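PDB 3S5S: mandelate racemase/muconate lactonizing enzyme family protein from Sorangium cellulosum, which is of unknown function but has the family's two-part build, an N-terminal domain joined to an enolase-like C-terminal barrel of alternating strands and helices. Local coordinates for residues R90-A95 against C105-A110; V268-M273 against D282-A287; A305-A310 against L346-I351. One frame throughout, in Å; residues are numbered along the deposited sequence.

Contact 1 (R90-A95 against C105-A110); sequences RALREA and CAIETA
L92 and I107 meet through methyl groups: the closest pair is CD1 of L92 with CG2 of I107, 3.9 Å apart, the two side chains approaching at a slant. L92 CD1 also brushes the aliphatic stem of E108, with its CG at 4.4 Å, and the other methyls, L92 CD2 and I107 CD1, lie 4.3 Å apart. A chi1 of -70° points the short CG2 branch of I107 away from its own backbone N and toward L92. The backbones stand well apart, 9.1 Å between the CA atoms of L92 and I107, and the leucine and isoleucine branches bridge the gap between them. The segments belong to consecutive helices, 85-96 and 101-117, of the N-terminal domain of this superfamily. Helix 74-77 closes the same apolar patch: V77 packs on both L92 and I107, and A76 on L92. The carboxylate of E108, though buried, is engaged, since OE1 accepts from the backbone N of A278 in the C-terminal domain. On the next residue, OG1 of T109 bonds C105 O at 2.8 Å from above the carbonyl plane. The exposed R93, whose end leads away from the contact, forms a salt bridge with E279.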
loop_
_atom_site.group_PDB
_atom_site.type_symbol
_atom_site.label_atom_id
_atom_site.label_comp_id
_atom_site.label_asym_id
_atom_site.label_seq_id
_atom_site.Cartn_x
_atom_site.Cartn_y
_atom_site.Cartn_z
ATOM N N ARG A 90 2.425 10.181 8.135
ATOM C CA ARG A 90 1.790 9.753 9.355
ATOM C C ARG A 90 1.750 10.946 10.326
ATOM O O ARG A 90 0.717 11.208 10.947
ATOM C CB ARG A 90 2.551 8.569 9.951
ATOM C CG ARG A 90 1.930 7.980 11.222
ATOM C CD ARG A 90 2.555 6.624 11.601
ATOM N NE ARG A 90 2.191 5.507 10.701
ATOM C CZ ARG A 90 3.004 4.962 9.780
ATOM N NH1 ARG A 90 4.239 5.434 9.627
ATOM N NH2 ARG A 90 2.586 3.948 8.992
ATOM N N ALA A 91 2.854 11.693 10.415
ATOM C CA ALA A 91 2.935 12.827 11.327
ATOM C C ALA A 91 2.080 14.005 10.853
ATOM O O ALA A 91 1.531 14.684 11.654
ATOM C CB ALA A 91 4.403 13.255 11.583
ATOM N N LEU A 92 1.960 14.253 9.564
ATOM C CA LEU A 92 1.010 15.280 9.112
ATOM C C LEU A 92 -0.420 14.844 9.441
ATOM O O LEU A 92 -1.191 15.610 9.986
ATOM C CB LEU A 92 1.128 15.590 7.614
ATOM C CG LEU A 92 2.495 15.923 7.031
ATOM C CD1 LEU A 92 2.459 15.670 5.511
ATOM C CD2 LEU A 92 2.989 17.349 7.373
ATOM N N ARG A 93 -0.759 13.601 9.127
ATOM C CA ARG A 93 -2.082 13.114 9.390
ATOM C C ARG A 93 -2.434 13.203 10.899
ATOM O O ARG A 93 -3.575 13.534 11.274
ATOM C CB ARG A 93 -2.285 11.719 8.770
ATOM C CG ARG A 93 -3.087 10.711 9.618
ATOM C CD ARG A 93 -3.781 9.647 8.792
ATOM N NE ARG A 93 -5.192 10.028 8.606
ATOM C CZ ARG A 93 -6.201 9.773 9.461
ATOM N NH1 ARG A 93 -7.431 10.212 9.175
ATOM N NH2 ARG A 93 -6.000 9.101 10.601
ATOM N N GLU A 94 -1.468 12.956 11.771
ATOM C CA GLU A 94 -1.800 12.967 13.171
ATOM C C GLU A 94 -1.976 14.410 13.678
ATOM O O GLU A 94 -2.964 14.717 14.352
ATOM C CB GLU A 94 -0.783 12.180 13.965
ATOM C CG GLU A 94 -1.408 11.445 15.146
ATOM C CD GLU A 94 -0.373 10.647 15.965
ATOM O OE1 GLU A 94 -0.351 10.825 17.223
ATOM O OE2 GLU A 94 0.422 9.864 15.335
ATOM N N ALA A 95 -1.048 15.297 13.312
ATOM C CA ALA A 95 -1.145 16.726 13.676
ATOM C C ALA A 95 -2.313 17.480 13.015
ATOM O O ALA A 95 -2.595 18.605 13.389
ATOM C CB ALA A 95 0.197 17.458 13.435
ATOM N N CYS A 105 -1.318 16.548 0.737
ATOM C CA CYS A 105 -1.021 15.913 -0.532
ATOM C C CYS A 105 0.102 16.703 -1.203
ATOM O O CYS A 105 1.060 16.107 -1.669
ATOM C CB CYS A 105 -2.285 15.791 -1.398
ATOM S SG CYS A 105 -1.991 15.281 -3.134
ATOM N N ALA A 106 0.009 18.030 -1.204
ATOM C CA ALA A 106 1.039 18.898 -1.727
ATOM C C ALA A 106 2.423 18.554 -1.178
ATOM O O ALA A 106 3.403 18.460 -1.947
ATOM C CB ALA A 106 0.705 20.337 -1.390
ATOM N N ILE A 107 2.482 18.360 0.147
ATOM C CA ILE A 107 3.712 18.130 0.857
ATOM C C ILE A 107 4.267 16.752 0.525
ATOM O O ILE A 107 5.410 16.636 0.094
ATOM C CB ILE A 107 3.521 18.308 2.388
ATOM C CG1 ILE A 107 3.281 19.798 2.717
ATOM C CG2 ILE A 107 4.688 17.777 3.094
ATOM C CD1 ILE A 107 2.846 20.147 4.135
ATOM N N GLU A 108 3.462 15.711 0.702
ATOM C CA GLU A 108 3.900 14.353 0.349
ATOM C C GLU A 108 4.236 14.251 -1.136
ATOM O O GLU A 108 5.173 13.559 -1.534
ATOM C CB GLU A 108 2.769 13.364 0.573
ATOM C CG GLU A 108 2.357 13.131 1.969
ATOM C CD GLU A 108 1.362 12.009 2.002
ATOM O OE1 GLU A 108 1.488 11.061 1.172
ATOM O OE2 GLU A 108 0.443 12.072 2.820
ATOM N N THR A 109 3.472 14.930 -1.967
ATOM C CA THR A 109 3.841 14.928 -3.384
ATOM C C THR A 109 5.228 15.556 -3.656
ATOM O O THR A 109 6.000 14.982 -4.374
ATOM C CB THR A 109 2.758 15.555 -4.267
ATOM O OG1 THR A 109 1.572 14.774 -4.096
ATOM C CG2 THR A 109 3.209 15.565 -5.731
ATOM N N ALA A 110 5.518 16.695 -3.057
ATOM C CA ALA A 110 6.812 17.390 -3.181
ATOM C C ALA A 110 7.974 16.547 -2.609
ATOM O O ALA A 110 9.060 16.473 -3.202
ATOM C CB ALA A 110 6.737 18.736 -2.495
#

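Contact 2 (V268-M273 against D282-A287)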
loop_
_atom_site.group_PDB
_atom_site.type_symbol
_atom_site.label_atom_id
_atom_site.label_comp_id
_atom_site.label_asym_id
_atom_site.label_seq_id
_atom_site.Cartn_x
_atom_site.Cartn_y
_atom_site.Cartn_z
ATOM N N VAL A 268 -14.715 2.826 -6.395
ATOM C CA VAL A 268 -14.178 3.932 -5.590
ATOM C C VAL A 268 -13.397 4.950 -6.442
ATOM O O VAL A 268 -12.522 4.596 -7.225
ATOM C CB VAL A 268 -13.282 3.411 -4.395
ATOM C CG1 VAL A 268 -12.388 4.452 -3.932
ATOM C CG2 VAL A 268 -14.140 3.001 -3.234
ATOM N N ASN A 269 -13.740 6.222 -6.261
ATOM C CA ASN A 269 -12.987 7.337 -6.825
ATOM C C ASN A 269 -11.880 7.768 -5.858
ATOM O O ASN A 269 -12.135 8.335 -4.806
ATOM C CB ASN A 269 -13.942 8.485 -7.125
ATOM C CG ASN A 269 -13.253 9.615 -7.889
ATOM O OD1 ASN A 269 -12.012 9.682 -7.902
ATOM N ND2 ASN A 269 -14.048 10.498 -8.546
ATOM N N ILE A 270 -10.649 7.437 -6.191
ATOM C CA ILE A 270 -9.485 7.745 -5.377
ATOM C C ILE A 270 -8.929 9.066 -5.871
ATOM O O ILE A 270 -8.716 9.254 -7.079
ATOM C CB ILE A 270 -8.396 6.636 -5.586
ATOM C CG1 ILE A 270 -8.933 5.261 -5.211
ATOM C CG2 ILE A 270 -7.146 6.903 -4.811
ATOM C CD1 ILE A 270 -7.950 4.082 -5.532
ATOM N N LYS A 271 -8.652 9.969 -4.936
ATOM C CA LYS A 271 -7.953 11.225 -5.262
ATOM C C LYS A 271 -6.791 11.394 -4.327
ATOM O O LYS A 271 -6.969 11.247 -3.128
ATOM C CB LYS A 271 -8.898 12.417 -5.110
ATOM C CG LYS A 271 -10.125 12.292 -5.999
ATOM C CD LYS A 271 -10.955 13.491 -5.926
ATOM C CE LYS A 271 -12.322 13.078 -6.282
ATOM N NZ LYS A 271 -13.146 14.288 -6.527
ATOM N N LEU A 272 -5.616 11.745 -4.860
ATOM C CA LEU A 272 -4.453 12.018 -4.014
ATOM C C LEU A 272 -4.745 13.153 -3.026
ATOM O O LEU A 272 -4.235 13.142 -1.883
ATOM C CB LEU A 272 -3.224 12.327 -4.865
ATOM C CG LEU A 272 -2.803 11.217 -5.838
ATOM C CD1 LEU A 272 -1.364 11.406 -6.316
ATOM C CD2 LEU A 272 -2.949 9.861 -5.200
ATOM N N MET A 273 -5.639 14.061 -3.439
ATOM C CA MET A 273 -5.860 15.332 -2.779
ATOM C C MET A 273 -6.811 15.283 -1.603
ATOM O O MET A 273 -6.843 16.247 -0.817
ATOM C CB MET A 273 -6.347 16.387 -3.769
ATOM C CG MET A 273 -6.063 17.830 -3.265
ATOM S SD MET A 273 -4.374 18.388 -3.475
ATOM C CE MET A 273 -4.182 17.879 -5.163
ATOM N N ASP A 282 -3.204 2.993 0.359
ATOM C CA ASP A 282 -3.928 2.040 1.214
ATOM C C ASP A 282 -5.326 1.800 0.643
ATOM O O ASP A 282 -5.775 0.641 0.566
ATOM C CB ASP A 282 -3.964 2.508 2.687
ATOM C CG ASP A 282 -2.594 2.322 3.424
ATOM O OD1 ASP A 282 -1.707 1.620 2.873
ATOM O OD2 ASP A 282 -2.368 2.868 4.557
ATOM N N ILE A 283 -6.005 2.868 0.216
ATOM C CA ILE A 283 -7.335 2.771 -0.367
ATOM C C ILE A 283 -7.349 1.910 -1.636
ATOM O O ILE A 283 -8.208 1.084 -1.797
ATOM C CB ILE A 283 -7.908 4.182 -0.733
ATOM C CG1 ILE A 283 -8.270 4.982 0.498
ATOM C CG2 ILE A 283 -9.114 4.101 -1.663
ATOM C CD1 ILE A 283 -8.323 6.469 0.119
ATOM N N ALA A 284 -6.439 2.147 -2.561
ATOM C CA ALA A 284 -6.306 1.265 -3.727
ATOM C C ALA A 284 -6.211 -0.228 -3.330
ATOM O O ALA A 284 -6.888 -1.086 -3.902
ATOM C CB ALA A 284 -5.092 1.670 -4.525
ATOM N N ALA A 285 -5.386 -0.548 -2.341
ATOM C CA ALA A 285 -5.199 -1.963 -1.963
ATOM C C ALA A 285 -6.437 -2.520 -1.314
ATOM O O ALA A 285 -6.795 -3.661 -1.573
ATOM C CB ALA A 285 -4.003 -2.143 -1.010
ATOM N N VAL A 286 -7.084 -1.735 -0.445
ATOM C CA VAL A 286 -8.306 -2.194 0.208
ATOM C C VAL A 286 -9.364 -2.344 -0.864
ATOM O O VAL A 286 -10.147 -3.319 -0.836
ATOM C CB VAL A 286 -8.773 -1.223 1.330
ATOM C CG1 VAL A 286 -10.179 -1.520 1.793
ATOM C CG2 VAL A 286 -7.832 -1.319 2.507
ATOM N N ALA A 287 -9.358 -1.441 -1.845
ATOM C CA ALA A 287 -10.401 -1.480 -2.859
ATOM C C ALA A 287 -10.284 -2.709 -3.779
ATOM O O ALA A 287 -11.274 -3.352 -4.049
ATOM C CB ALA A 287 -10.455 -0.192 -3.635
#
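The flat group met by I270 is the peptide linking I283 to A284: the terminal CD1 of I270 stands off the plane of this peptide at its A284 end, 3.7 Å from A284 CA and 3.9 Å from A284 N. The methyl of A284 flanks the same CD1. Behind that tip, the I270 and I283 side chains slide past each other in opposite directions, CG1 of I270 3.7 Å from CG2 of I283. A chi1 of -59° sets this arm of I270 beside its backbone N, directing it at the helix. V268, two residues back on the same face of the strand, brings its CG1 to I283 CG2 from beside I270, at 4.0 Å, the two side chains crossing at about a right angle. This is the strand-to-helix half of a beta-alpha-beta unit in the C-terminal barrel: strand 267-270 leads into helix 272-289, which doubles back at 160° with the segment axes 9.6 Å apart, before strand 293-296. N269 and, just beyond, K271 point away from the helix; the N269 amide donates to E222 and K271 NZ pairs with D247. V256 of helix 253-261 packs on both V268 and I283. D282 forms a salt bridge with R288 of the second subunit.

Contact 3 (A305-A310 against L346-I351); sequences AMTASA and LSLEGI
The methyl of T307 meets the side chains of I351 and L348, which a turn holds out toward the helix. T307 CG2 and the CD1 of I351 reach for each other tip to tip at 3.5 Å, the closest approach between the two segments, while the L348 side chain slides past in the opposite sense with CD2 at 4.1 Å from T307 CG2. That leucine methyl is shared, for A310 CB, one helical turn further on, rests against L348 CD2 at 3.8 Å. The other branch, CD1 of L348, lies 3.9 Å from A310 O. The receiving side chains owe their spacing to a type I beta turn from L348 to I351, closed by I351 N on L348 O at 2.9 Å, which brings its first and last residues round to the helix together. The two residues at the corner, E349 and G350, form the loose side: they are exposed and have no part in the packing. L346, two residues before the turn, stays farther off, its CD1 4.8 Å from A310 CB. In the barrel, helix 303-316 is covered here by the turn that follows strand 345-347, an antiparallel neighbour of strand 133-140, and L134 of that strand also packs on A310. The threonine divides its labour: chi1 of -46° sets CG2 opposite its backbone N, facing the turn, and leaves OG1 to bond V303 O in its own helix. With no hydrogen bond across the segments, the contact rests on apolar packing, probably fixed in position by the bonding within the helix and within the turn.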
loop_
_atom_site.group_PDB
_atom_site.type_symbol
_atom_site.label_atom_id
_atom_site.label_comp_id
_atom_site.label_asym_id
_atom_site.label_seq_id
_atom_site.Cartn_x
_atom_site.Cartn_y
_atom_site.Cartn_z
ATOM N N ALA A 305 -0.418 18.230 -10.117
ATOM C CA ALA A 305 -1.126 17.218 -9.334
ATOM C C ALA A 305 -1.732 16.140 -10.264
ATOM O O ALA A 305 -1.745 14.943 -9.913
ATOM C CB ALA A 305 -2.212 17.865 -8.445
ATOM N N MET A 306 -2.190 16.553 -11.459
ATOM C CA MET A 306 -2.716 15.587 -12.421
ATOM C C MET A 306 -1.663 14.536 -12.850
ATOM O O MET A 306 -1.933 13.313 -12.807
ATOM C CB MET A 306 -3.346 16.263 -13.596
ATOM C CG MET A 306 -4.720 16.851 -13.310
ATOM S SD MET A 306 -6.057 15.755 -13.834
ATOM C CE MET A 306 -7.325 15.983 -12.567
ATOM N N THR A 307 -0.456 14.986 -13.213
ATOM C CA THR A 307 0.581 14.020 -13.557
ATOM C C THR A 307 0.900 13.129 -12.355
ATOM O O THR A 307 1.078 11.928 -12.491
ATOM C CB THR A 307 1.874 14.657 -14.076
ATOM O OG1 THR A 307 1.551 15.668 -15.040
ATOM C CG2 THR A 307 2.706 13.589 -14.762
ATOM N N ALA A 308 0.971 13.697 -11.175
ATOM C CA ALA A 308 1.157 12.849 -9.998
ATOM C C ALA A 308 0.105 11.727 -9.947
ATOM O O ALA A 308 0.443 10.582 -9.720
ATOM C CB ALA A 308 1.115 13.694 -8.708
ATOM N N SER A 309 -1.163 12.070 -10.130
ATOM C CA SER A 309 -2.249 11.089 -10.218
ATOM C C SER A 309 -2.107 10.076 -11.338
ATOM O O SER A 309 -2.412 8.909 -11.146
ATOM C CB SER A 309 -3.577 11.795 -10.398
ATOM O OG SER A 309 -3.930 12.455 -9.177
ATOM N N ALA A 310 -1.647 10.498 -12.517
ATOM C CA ALA A 310 -1.547 9.561 -13.622
ATOM C C ALA A 310 -0.420 8.575 -13.309
ATOM O O ALA A 310 -0.589 7.379 -13.510
ATOM C CB ALA A 310 -1.361 10.269 -14.911
ATOM N N LEU A 346 -3.179 9.996 -22.346
ATOM C CA LEU A 346 -2.172 10.550 -21.470
ATOM C C LEU A 346 -1.011 9.607 -21.548
ATOM O O LEU A 346 -1.185 8.390 -21.406
ATOM C CB LEU A 346 -2.683 10.579 -20.037
ATOM C CG LEU A 346 -3.983 11.367 -19.886
ATOM C CD1 LEU A 346 -4.485 11.379 -18.420
ATOM C CD2 LEU A 346 -3.806 12.803 -20.436
ATOM N N SER A 347 0.161 10.136 -21.841
ATOM C CA SER A 347 1.329 9.272 -21.938
ATOM C C SER A 347 2.376 9.720 -20.920
ATOM O O SER A 347 2.551 10.915 -20.743
ATOM C CB SER A 347 1.899 9.329 -23.352
ATOM O OG SER A 347 3.292 9.075 -23.260
ATOM N N LEU A 348 3.059 8.782 -20.267
ATOM C CA LEU A 348 4.013 9.130 -19.230
ATOM C C LEU A 348 5.472 8.787 -19.568
ATOM O O LEU A 348 6.383 9.089 -18.795
ATOM C CB LEU A 348 3.638 8.514 -17.890
ATOM C CG LEU A 348 2.288 8.647 -17.206
ATOM C CD1 LEU A 348 2.341 7.739 -16.005
ATOM C CD2 LEU A 348 1.867 10.085 -16.819
ATOM N N GLU A 349 5.680 8.223 -20.751
ATOM C CA GLU A 349 6.999 7.769 -21.219
ATOM C C GLU A 349 8.125 8.812 -21.150
ATOM O O GLU A 349 9.323 8.450 -20.931
ATOM C CB GLU A 349 6.885 7.195 -22.652
ATOM C CG GLU A 349 6.635 5.653 -22.681
ATOM C CD GLU A 349 6.730 5.005 -24.098
ATOM O OE1 GLU A 349 6.805 5.749 -25.126
ATOM O OE2 GLU A 349 6.715 3.734 -24.181
ATOM N N GLY A 350 7.772 10.085 -21.317
ATOM C CA GLY A 350 8.782 11.130 -21.285
ATOM C C GLY A 350 9.166 11.585 -19.874
ATOM O O GLY A 350 9.927 12.510 -19.720
ATOM N N ILE A 351 8.593 10.958 -18.848
ATOM C CA ILE A 351 8.886 11.300 -17.476
ATOM C C ILE A 351 9.975 10.356 -17.039
ATOM O O ILE A 351 9.812 9.115 -17.070
ATOM C CB ILE A 351 7.653 11.149 -16.598
ATOM C CG1 ILE A 351 6.628 12.194 -17.022
ATOM C CG2 ILE A 351 8.032 11.271 -15.094
ATOM C CD1 ILE A 351 5.256 11.947 -16.465
#

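Overall arrangement
Followed from the N terminus, the three contacts come in series, with no nesting and no crossing. Contact 1 closes a hairpin of two helices in the N-terminal domain, with nine residues, five of them helical, between its segments. Contact 2 folds a helix back on the strand that precedes it, across eight helical residues, and contact 3 spans a longer excursion of 35 residues to tie a barrel helix to the turn after strand 345-347. In space they converge: CB of C105 packs on L272 O at 3.3 Å, T109 touches A308, and L272 lies against S309. Segments 105-110, 268-273 and 305-310 therefore meet pairwise where the N-terminal domain abuts the barrel.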